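Local coordinates for protein ectonucleoside triphosphate diphosphohydrolase 4 (Homo sapiens, PDB 6WG5) that belongs to the GDA1/CD39 nucleoside phosphatase family, whose members share the two-lobed fold of the actin-like ATPases, at residues K101-I106 against L147-T152; P126-C131 against D164-V169; D344-R349 against A409-C414. All coordinates share one frame; numbering follows the deposited sequence.

In the fold
From the N terminus, the segments come in the order 101-106, 126-131, 147-152, 164-169, so interactions 1 and 2 cross. Interaction 1 closes a loop of 40 residues that includes strand 127-131; interaction 2 closes one of 32 residues that includes helix 140-157 and makes strand 167-169 a parallel neighbour of strand 127-131. The two contacts touch through this helix: L151 packs on D164 and A167, and L147 on E168 and V169. Together they tie helices 102-105 and 140-157 to the sheet. Interaction 3 comes later, on the opposite side of the chain's centre, its centre about 46 Å from that of interaction 2, and closes a loop of 59 residues by joining helices 345-352 and 403-414.

Interaction 1: K101-I106 against L147-T152; sequences KVSDYI and LEDLLT
D149 and L150 on helix 140-157 meet V102 and S103 of the short, weakly bonded helix 102-105, and I106 just after it. CG of D149 stands anti to its backbone N (chi1 -169°), and the carboxylate reaches across to the first turn of the partner. The side chains of V102 and D149 run antiparallel past one another, with V102 CG1 3.3 Å from D149 OD2. The hydroxyl of S103 comes in beside the same residue, its OG 3.1 Å from D149 O and 3.3 Å from D149 OD2. D149 OD2 thus meets a methyl of V102 as well as the S103 hydroxyl. One step further along the helix, the side chains of L150 and I106 cross obliquely; branch CD2 of L150 lies 3.6 Å from CG1 of I106 and also meets its CD1. V102 CG1 joins this apolar patch more loosely, 4.3 Å from L150 CG. The backbones come closest where S103 and L150 approach to 5.6 Å between their CA atoms. The patch extends along helix 140-157 through I146 against V102 and I154 against I106, while Y105 packs edge-to-face with F95 and hydrogen-bonds S53 of strand 53-61.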
loop_
_atom_site.group_PDB
_atom_site.type_symbol
_atom_site.label_atom_id
_atom_site.label_comp_id
_atom_site.label_asym_id
_atom_site.label_seq_id
_atom_site.Cartn_x
_atom_site.Cartn_y
_atom_site.Cartn_z
ATOM N N LYS A 101 20.030 -17.622 15.256
ATOM C CA LYS A 101 19.360 -16.953 16.363
ATOM C C LYS A 101 17.931 -16.535 16.036
ATOM O O LYS A 101 17.212 -16.089 16.935
ATOM C CB LYS A 101 20.186 -15.723 16.770
ATOM C CG LYS A 101 19.633 -14.891 17.918
ATOM C CD LYS A 101 20.519 -13.676 18.169
ATOM C CE LYS A 101 19.890 -12.710 19.158
ATOM N NZ LYS A 101 20.705 -11.471 19.314
ATOM N N VAL A 102 17.493 -16.691 14.786
ATOM C CA VAL A 102 16.253 -16.058 14.349
ATOM C C VAL A 102 15.029 -16.786 14.896
ATOM O O VAL A 102 14.011 -16.158 15.206
ATOM C CB VAL A 102 16.222 -15.972 12.811
ATOM C CG1 VAL A 102 15.924 -17.335 12.183
ATOM C CG2 VAL A 102 15.210 -14.941 12.365
ATOM N N SER A 103 15.096 -18.113 15.017
ATOM C CA SER A 103 13.916 -18.877 15.413
ATOM C C SER A 103 13.444 -18.531 16.820
ATOM O O SER A 103 12.267 -18.745 17.133
ATOM C CB SER A 103 14.202 -20.375 15.309
ATOM O OG SER A 103 14.409 -20.753 13.959
ATOM N N ASP A 104 14.325 -18.008 17.674
ATOM C CA ASP A 104 13.909 -17.556 18.997
ATOM C C ASP A 104 13.312 -16.155 18.974
ATOM O O ASP A 104 12.586 -15.789 19.905
ATOM C CB ASP A 104 15.095 -17.582 19.966
ATOM C CG ASP A 104 15.256 -18.922 20.660
ATOM O OD1 ASP A 104 14.246 -19.637 20.828
ATOM O OD2 ASP A 104 16.396 -19.258 21.046
ATOM N N TYR A 105 13.598 -15.370 17.935
ATOM C CA TYR A 105 13.077 -14.009 17.860
ATOM C C TYR A 105 11.594 -13.998 17.517
ATOM O O TYR A 105 10.837 -13.174 18.045
ATOM C CB TYR A 105 13.880 -13.216 16.832
ATOM C CG TYR A 105 13.181 -12.000 16.273
ATOM C CD1 TYR A 105 13.100 -10.824 17.004
ATOM C CD2 TYR A 105 12.621 -12.023 15.002
ATOM C CE1 TYR A 105 12.468 -9.708 16.493
ATOM C CE2 TYR A 105 11.988 -10.912 14.481
ATOM C CZ TYR A 105 11.914 -9.758 15.230
ATOM O OH TYR A 105 11.285 -8.647 14.717
ATOM N N ILE A 106 11.159 -14.905 16.636
ATOM C CA ILE A 106 9.747 -15.005 16.273
ATOM C C ILE A 106 8.966 -15.918 17.205
ATOM O O ILE A 106 7.746 -16.057 17.039
ATOM C CB ILE A 106 9.568 -15.500 14.821
ATOM C CG1 ILE A 106 10.279 -16.841 14.600
ATOM C CG2 ILE A 106 10.066 -14.455 13.835
ATOM C CD1 ILE A 106 9.370 -18.036 14.706
ATOM N N LEU A 147 15.530 -18.215 6.235
ATOM C CA LEU A 147 14.369 -19.042 5.920
ATOM C C LEU A 147 14.582 -20.479 6.373
ATOM O O LEU A 147 13.668 -21.110 6.919
ATOM C CB LEU A 147 14.079 -19.007 4.419
ATOM C CG LEU A 147 14.004 -17.646 3.725
ATOM C CD1 LEU A 147 13.881 -17.842 2.222
ATOM C CD2 LEU A 147 12.848 -16.817 4.256
ATOM N N GLU A 148 15.785 -21.014 6.154
ATOM C CA GLU A 148 16.043 -22.416 6.468
ATOM C C GLU A 148 16.004 -22.667 7.970
ATOM O O GLU A 148 15.520 -23.714 8.414
ATOM C CB GLU A 148 17.386 -22.840 5.878
ATOM C CG GLU A 148 17.254 -23.629 4.584
ATOM C CD GLU A 148 18.552 -23.703 3.803
ATOM O OE1 GLU A 148 19.395 -22.794 3.956
ATOM O OE2 GLU A 148 18.731 -24.674 3.038
ATOM N N ASP A 149 16.507 -21.726 8.772
ATOM C CA ASP A 149 16.429 -21.894 10.220
ATOM C C ASP A 149 14.978 -21.912 10.684
ATOM O O ASP A 149 14.616 -22.678 11.584
ATOM C CB ASP A 149 17.206 -20.783 10.926
ATOM C CG ASP A 149 17.385 -21.053 12.410
ATOM O OD1 ASP A 149 17.386 -22.239 12.804
ATOM O OD2 ASP A 149 17.526 -20.083 13.183
ATOM N N LEU A 150 14.132 -21.075 10.079
ATOM C CA LEU A 150 12.705 -21.116 10.381
ATOM C C LEU A 150 12.081 -22.423 9.914
ATOM O O LEU A 150 11.262 -23.017 10.625
ATOM C CB LEU A 150 11.999 -19.929 9.724
ATOM C CG LEU A 150 12.320 -18.541 10.277
ATOM C CD1 LEU A 150 11.842 -17.464 9.318
ATOM C CD2 LEU A 150 11.687 -18.351 11.644
ATOM N N LEU A 151 12.459 -22.889 8.721
ATOM C CA LEU A 151 11.844 -24.088 8.161
ATOM C C LEU A 151 12.227 -25.337 8.949
ATOM O O LEU A 151 11.383 -26.208 9.185
ATOM C CB LEU A 151 12.244 -24.236 6.693
ATOM C CG LEU A 151 11.611 -23.228 5.732
ATOM C CD1 LEU A 151 12.313 -23.256 4.384
ATOM C CD2 LEU A 151 10.127 -23.511 5.563
ATOM N N THR A 152 13.492 -25.446 9.361
ATOM C CA THR A 152 13.932 -26.643 10.070
ATOM C C THR A 152 13.515 -26.634 11.536
ATOM O O THR A 152 13.355 -27.705 12.133
ATOM C CB THR A 152 15.455 -26.791 9.978
ATOM O OG1 THR A 152 16.091 -25.685 10.631
ATOM C CG2 THR A 152 15.909 -26.856 8.525
#

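Interaction 2: P126-C131 against D164-V169; sequences PLYILC and DSHAEV
H166 gives its backbone and its ring to strand 127-131. The ring donates from ND1 to L127 O at 3.1 Å; this oxygen lies in the ring plane, while ND1 sits above the carbonyl plane of L127, 41° out of it. Y128 CE1 comes over one face of the imidazole, toward its rim, 3.6 Å from ND1. The two rings are near parallel, with planes at 8°, but are displaced so that little of one lies over the other. The H166 carbonyl then accepts from I129 N at 3.0 Å, and the parallel ladder runs on: E168 N donates to I129 O (3.2 Å), and E168 O accepts from C131 N (3.2 Å). I129 thus straddles A167. C131 CB meets V169 CG2 at the end of the pair. Further out, strand 40-48 flanks strand 127-131 through backbone bonds of I44 and V46 with Y128. I484 and R487 of helix 479-487 touch Y128, and W479 and A483 touch L130; F162 and helix 140-157 cover I129 and A167. Helix 140-157 lies in the connection between these parallel strands, which makes the unit a beta-alpha-beta crossover. Chemically, H166, just before strand 167-169, uses its ring N-H on a carbonyl of strand 127-131, so a side-chain bond continues the line of backbone bonds beyond the strand and helps set the ring's rotation.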
loop_
_atom_site.group_PDB
_atom_site.type_symbol
_atom_site.label_atom_id
_atom_site.label_comp_id
_atom_site.label_asym_id
_atom_site.label_seq_id
_atom_site.Cartn_x
_atom_site.Cartn_y
_atom_site.Cartn_z
ATOM N N PRO A 126 -2.611 -23.197 8.502
ATOM C CA PRO A 126 -1.354 -22.826 7.846
ATOM C C PRO A 126 -0.702 -21.613 8.488
ATOM O O PRO A 126 -1.367 -20.714 9.007
ATOM C CB PRO A 126 -1.788 -22.518 6.407
ATOM C CG PRO A 126 -3.191 -22.051 6.543
ATOM C CD PRO A 126 -3.781 -22.855 7.671
ATOM N N LEU A 127 0.627 -21.605 8.443
ATOM C CA LEU A 127 1.435 -20.482 8.901
ATOM C C LEU A 127 2.239 -19.951 7.724
ATOM O O LEU A 127 2.941 -20.714 7.055
ATOM C CB LEU A 127 2.369 -20.904 10.041
ATOM C CG LEU A 127 3.477 -19.924 10.443
ATOM C CD1 LEU A 127 2.904 -18.648 11.041
ATOM C CD2 LEU A 127 4.436 -20.592 11.416
ATOM N N TYR A 128 2.130 -18.649 7.471
ATOM C CA TYR A 128 2.874 -17.988 6.408
ATOM C C TYR A 128 3.722 -16.877 7.009
ATOM O O TYR A 128 3.208 -16.026 7.743
ATOM C CB TYR A 128 1.932 -17.422 5.340
ATOM C CG TYR A 128 1.093 -18.473 4.649
ATOM C CD1 TYR A 128 1.648 -19.309 3.689
ATOM C CD2 TYR A 128 -0.253 -18.629 4.954
ATOM C CE1 TYR A 128 0.889 -20.274 3.053
ATOM C CE2 TYR A 128 -1.022 -19.592 4.323
ATOM C CZ TYR A 128 -0.446 -20.412 3.373
ATOM O OH TYR A 128 -1.201 -21.373 2.737
ATOM N N ILE A 129 5.017 -16.896 6.707
ATOM C CA ILE A 129 5.955 -15.874 7.157
ATOM C C ILE A 129 6.491 -15.186 5.910
ATOM O O ILE A 129 7.267 -15.779 5.150
ATOM C CB ILE A 129 7.093 -16.464 8.002
ATOM C CG1 ILE A 129 6.517 -17.140 9.251
ATOM C CG2 ILE A 129 8.091 -15.372 8.388
ATOM C CD1 ILE A 129 7.547 -17.838 10.116
ATOM N N LEU A 130 6.082 -13.937 5.702
ATOM C CA LEU A 130 6.407 -13.188 4.494
ATOM C C LEU A 130 7.182 -11.939 4.885
ATOM O O LEU A 130 6.679 -11.102 5.642
ATOM C CB LEU A 130 5.131 -12.828 3.731
ATOM C CG LEU A 130 4.171 -14.002 3.520
ATOM C CD1 LEU A 130 2.879 -13.527 2.877
ATOM C CD2 LEU A 130 4.821 -15.093 2.680
ATOM N N CYS A 131 8.402 -11.816 4.368
ATOM C CA CYS A 131 9.308 -10.731 4.718
ATOM C C CYS A 131 9.374 -9.722 3.581
ATOM O O CYS A 131 9.317 -10.095 2.405
ATOM C CB CYS A 131 10.708 -11.271 5.019
ATOM S SG CYS A 131 10.709 -12.812 5.967
ATOM N N ASP A 164 8.392 -25.416 2.843
ATOM C CA ASP A 164 9.343 -24.525 2.185
ATOM C C ASP A 164 8.643 -23.305 1.598
ATOM O O ASP A 164 9.102 -22.169 1.760
ATOM C CB ASP A 164 10.097 -25.289 1.095
ATOM C CG ASP A 164 10.949 -24.381 0.228
ATOM O OD1 ASP A 164 11.542 -23.422 0.766
ATOM O OD2 ASP A 164 11.022 -24.626 -0.995
ATOM N N SER A 165 7.522 -23.524 0.908
ATOM C CA SER A 165 6.812 -22.427 0.261
ATOM C C SER A 165 6.176 -21.468 1.260
ATOM O O SER A 165 5.824 -20.346 0.882
ATOM C CB SER A 165 5.737 -22.978 -0.674
ATOM O OG SER A 165 4.929 -23.939 -0.017
ATOM N N HIS A 166 6.022 -21.878 2.521
ATOM C CA HIS A 166 5.340 -21.046 3.506
ATOM C C HIS A 166 6.224 -19.933 4.053
ATOM O O HIS A 166 5.697 -18.944 4.573
ATOM C CB HIS A 166 4.832 -21.917 4.658
ATOM C CG HIS A 166 3.718 -22.840 4.270
ATOM N ND1 HIS A 166 2.501 -22.852 4.917
ATOM C CD2 HIS A 166 3.634 -23.779 3.298
ATOM C CE1 HIS A 166 1.718 -23.760 4.362
ATOM N NE2 HIS A 166 2.382 -24.336 3.376
ATOM N N ALA A 167 7.543 -20.068 3.954
ATOM C CA ALA A 167 8.483 -19.030 4.363
ATOM C C ALA A 167 9.135 -18.464 3.110
ATOM O O ALA A 167 9.746 -19.209 2.335
ATOM C CB ALA A 167 9.535 -19.585 5.321
ATOM N N GLU A 168 9.010 -17.155 2.913
ATOM C CA GLU A 168 9.401 -16.553 1.648
ATOM C C GLU A 168 9.645 -15.064 1.841
ATOM O O GLU A 168 9.021 -14.421 2.690
ATOM C CB GLU A 168 8.319 -16.789 0.585
ATOM C CG GLU A 168 8.516 -16.038 -0.724
ATOM C CD GLU A 168 7.328 -16.182 -1.654
ATOM O OE1 GLU A 168 7.455 -15.823 -2.845
ATOM O OE2 GLU A 168 6.265 -16.651 -1.190
ATOM N N VAL A 169 10.565 -14.531 1.042
ATOM C CA VAL A 169 10.785 -13.094 0.927
ATOM C C VAL A 169 10.014 -12.626 -0.299
ATOM O O VAL A 169 10.397 -12.925 -1.435
ATOM C CB VAL A 169 12.277 -12.755 0.809
ATOM C CG1 VAL A 169 12.474 -11.250 0.655
ATOM C CG2 VAL A 169 13.038 -13.277 2.016
#

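Interaction 3: D344-R349 against A409-C414; sequences DFDLCR and AAKDYC
F345 and K411 bury the most surface here, with C414 third. CG of F345 lies anti to its backbone N (chi1 175°), directing the phenyl ring at helix 403-414. A410 CB sits over one face, 4.0 Å from the centroid of the F345 ring, a CH-pi contact. R349 CG, one turn along the helix of F345, lies over the opposite face, off toward the edge, so aliphatic carbons flank the ring on both faces. C414 SG comes to the ring's edge near its plane, and lies 4.3 Å from F345 CB.

K411 crosses F345 at about a right angle, its CG 3.6 Å from F345 CB. Beyond this apolar stem the chain bends at chi3 (-85°), and NZ forms a 2.9 Å salt bridge to D346 OD2, which accepts with its syn lone pair. The other oxygen, D346 OD1, takes R349 NH2 at 3.0 Å; OD1 lies in the guanidinium plane, but NH2 stands above the carboxylate plane. D346 thus binds two cations whose NH2 (R349) and NZ (K411) are 6.3 Å apart, and this probably favours its charged form. R349 has a second acid partner in E451. One water accepts from F345 N and donates to K411 O at 2.8 Å, bridging the backbones.

D344 N-caps the first helix, its OD1 accepting from L347 N. Disulfides C348-C321 and C414-C443 pin the two helices, the second to helix 436-456, which also touches F345 and R349. The segment axes stand at 105° and approach no closer than 10.1 Å; F345 and K411 carry most of the contact, with A410 CB and C414 SG against the ring. The result is a steeply crossed helix pair with an aromatic centre, a D346-R349-K411 salt-bridge network at its edge, and disulfide anchoring within this GDA1/CD39-family fold.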
loop_
_atom_site.group_PDB
_atom_site.type_symbol
_atom_site.label_atom_id
_atom_site.label_comp_id
_atom_site.label_asym_id
_atom_site.label_seq_id
_atom_site.Cartn_x
_atom_site.Cartn_y
_atom_site.Cartn_z
ATOM N N ASP A 344 4.440 30.341 -1.856
ATOM C CA ASP A 344 3.831 30.466 -3.180
ATOM C C ASP A 344 3.546 29.056 -3.692
ATOM O O ASP A 344 4.412 28.408 -4.286
ATOM C CB ASP A 344 4.738 31.245 -4.127
ATOM C CG ASP A 344 4.013 31.705 -5.378
ATOM O OD1 ASP A 344 3.014 31.059 -5.763
ATOM O OD2 ASP A 344 4.439 32.718 -5.973
ATOM N N PHE A 345 2.316 28.590 -3.465
ATOM C CA PHE A 345 1.952 27.217 -3.799
ATOM C C PHE A 345 2.125 26.942 -5.288
ATOM O O PHE A 345 2.722 25.932 -5.680
ATOM C CB PHE A 345 0.513 26.952 -3.357
ATOM C CG PHE A 345 -0.017 25.606 -3.761
ATOM C CD1 PHE A 345 0.241 24.485 -2.990
ATOM C CD2 PHE A 345 -0.792 25.468 -4.900
ATOM C CE1 PHE A 345 -0.252 23.249 -3.356
ATOM C CE2 PHE A 345 -1.287 24.235 -5.272
ATOM C CZ PHE A 345 -1.017 23.123 -4.498
ATOM N N ASP A 346 1.613 27.833 -6.140
ATOM C CA ASP A 346 1.714 27.619 -7.581
ATOM C C ASP A 346 3.163 27.658 -8.050
ATOM O O ASP A 346 3.550 26.906 -8.951
ATOM C CB ASP A 346 0.881 28.661 -8.328
ATOM C CG ASP A 346 -0.610 28.414 -8.205
ATOM O OD1 ASP A 346 -1.021 27.233 -8.140
ATOM O OD2 ASP A 346 -1.374 29.401 -8.176
ATOM N N LEU A 347 3.981 28.530 -7.458
ATOM C CA LEU A 347 5.386 28.589 -7.841
ATOM C C LEU A 347 6.153 27.382 -7.316
ATOM O O LEU A 347 7.126 26.944 -7.939
ATOM C CB LEU A 347 6.011 29.890 -7.335
ATOM C CG LEU A 347 7.480 30.139 -7.681
ATOM C CD1 LEU A 347 7.707 30.100 -9.184
ATOM C CD2 LEU A 347 7.933 31.473 -7.110
ATOM N N CYS A 348 5.729 26.830 -6.177
ATOM C CA CYS A 348 6.335 25.601 -5.680
ATOM C C CYS A 348 6.106 24.447 -6.648
ATOM O O CYS A 348 7.017 23.653 -6.908
ATOM C CB CYS A 348 5.770 25.258 -4.302
ATOM S SG CYS A 348 6.449 23.749 -3.594
ATOM N N ARG A 349 4.889 24.339 -7.191
ATOM C CA ARG A 349 4.583 23.251 -8.114
ATOM C C ARG A 349 5.497 23.286 -9.332
ATOM O O ARG A 349 5.988 22.241 -9.775
ATOM C CB ARG A 349 3.118 23.322 -8.545
ATOM C CG ARG A 349 2.131 23.035 -7.432
ATOM C CD ARG A 349 0.722 22.840 -7.966
ATOM N NE ARG A 349 0.202 24.037 -8.624
ATOM C CZ ARG A 349 0.265 24.274 -9.932
ATOM N NH1 ARG A 349 0.832 23.402 -10.754
ATOM N NH2 ARG A 349 -0.243 25.396 -10.421
ATOM N N ALA A 409 -7.467 25.833 -0.819
ATOM C CA ALA A 409 -7.086 25.701 0.582
ATOM C C ALA A 409 -5.575 25.580 0.731
ATOM O O ALA A 409 -4.984 26.172 1.641
ATOM C CB ALA A 409 -7.785 24.492 1.203
ATOM N N ALA A 410 -4.935 24.818 -0.158
ATOM C CA ALA A 410 -3.484 24.672 -0.099
ATOM C C ALA A 410 -2.790 26.005 -0.339
ATOM O O ALA A 410 -1.816 26.338 0.344
ATOM C CB ALA A 410 -3.016 23.633 -1.119
ATOM N N LYS A 411 -3.281 26.783 -1.308
ATOM C CA LYS A 411 -2.711 28.101 -1.566
ATOM C C LYS A 411 -2.850 29.005 -0.349
ATOM O O LYS A 411 -1.906 29.715 0.017
ATOM C CB LYS A 411 -3.384 28.743 -2.780
ATOM C CG LYS A 411 -2.462 28.918 -3.976
ATOM C CD LYS A 411 -3.133 29.664 -5.128
ATOM C CE LYS A 411 -3.937 28.731 -6.025
ATOM N NZ LYS A 411 -4.154 29.315 -7.381
ATOM N N ASP A 412 -4.020 28.991 0.293
ATOM C CA ASP A 412 -4.259 29.883 1.421
ATOM C C ASP A 412 -3.392 29.510 2.618
ATOM O O ASP A 412 -2.889 30.390 3.325
ATOM C CB ASP A 412 -5.741 29.864 1.797
ATOM C CG ASP A 412 -6.617 30.532 0.752
ATOM O OD1 ASP A 412 -6.096 31.371 -0.016
ATOM O OD2 ASP A 412 -7.828 30.224 0.699
ATOM N N TYR A 413 -3.204 28.212 2.863
ATOM C CA TYR A 413 -2.343 27.789 3.964
ATOM C C TYR A 413 -0.917 28.291 3.762
ATOM O O TYR A 413 -0.296 28.822 4.690
ATOM C CB TYR A 413 -2.369 26.264 4.095
ATOM C CG TYR A 413 -1.446 25.731 5.171
ATOM C CD1 TYR A 413 -1.887 25.579 6.478
ATOM C CD2 TYR A 413 -0.130 25.385 4.879
ATOM C CE1 TYR A 413 -1.047 25.096 7.465
ATOM C CE2 TYR A 413 0.718 24.904 5.861
ATOM C CZ TYR A 413 0.254 24.763 7.153
ATOM O OH TYR A 413 1.091 24.285 8.136
ATOM N N CYS A 414 -0.385 28.140 2.547
ATOM C CA CYS A 414 1.001 28.516 2.288
ATOM C C CYS A 414 1.209 30.019 2.411
ATOM O O CYS A 414 2.258 30.467 2.887
ATOM C CB CYS A 414 1.420 28.023 0.903
ATOM S SG CYS A 414 1.410 26.233 0.836
HETATM O O HOH W 1 0.213 30.257 -1.682
HETATM O O HOH W 2 -4.204 26.982 -9.293
#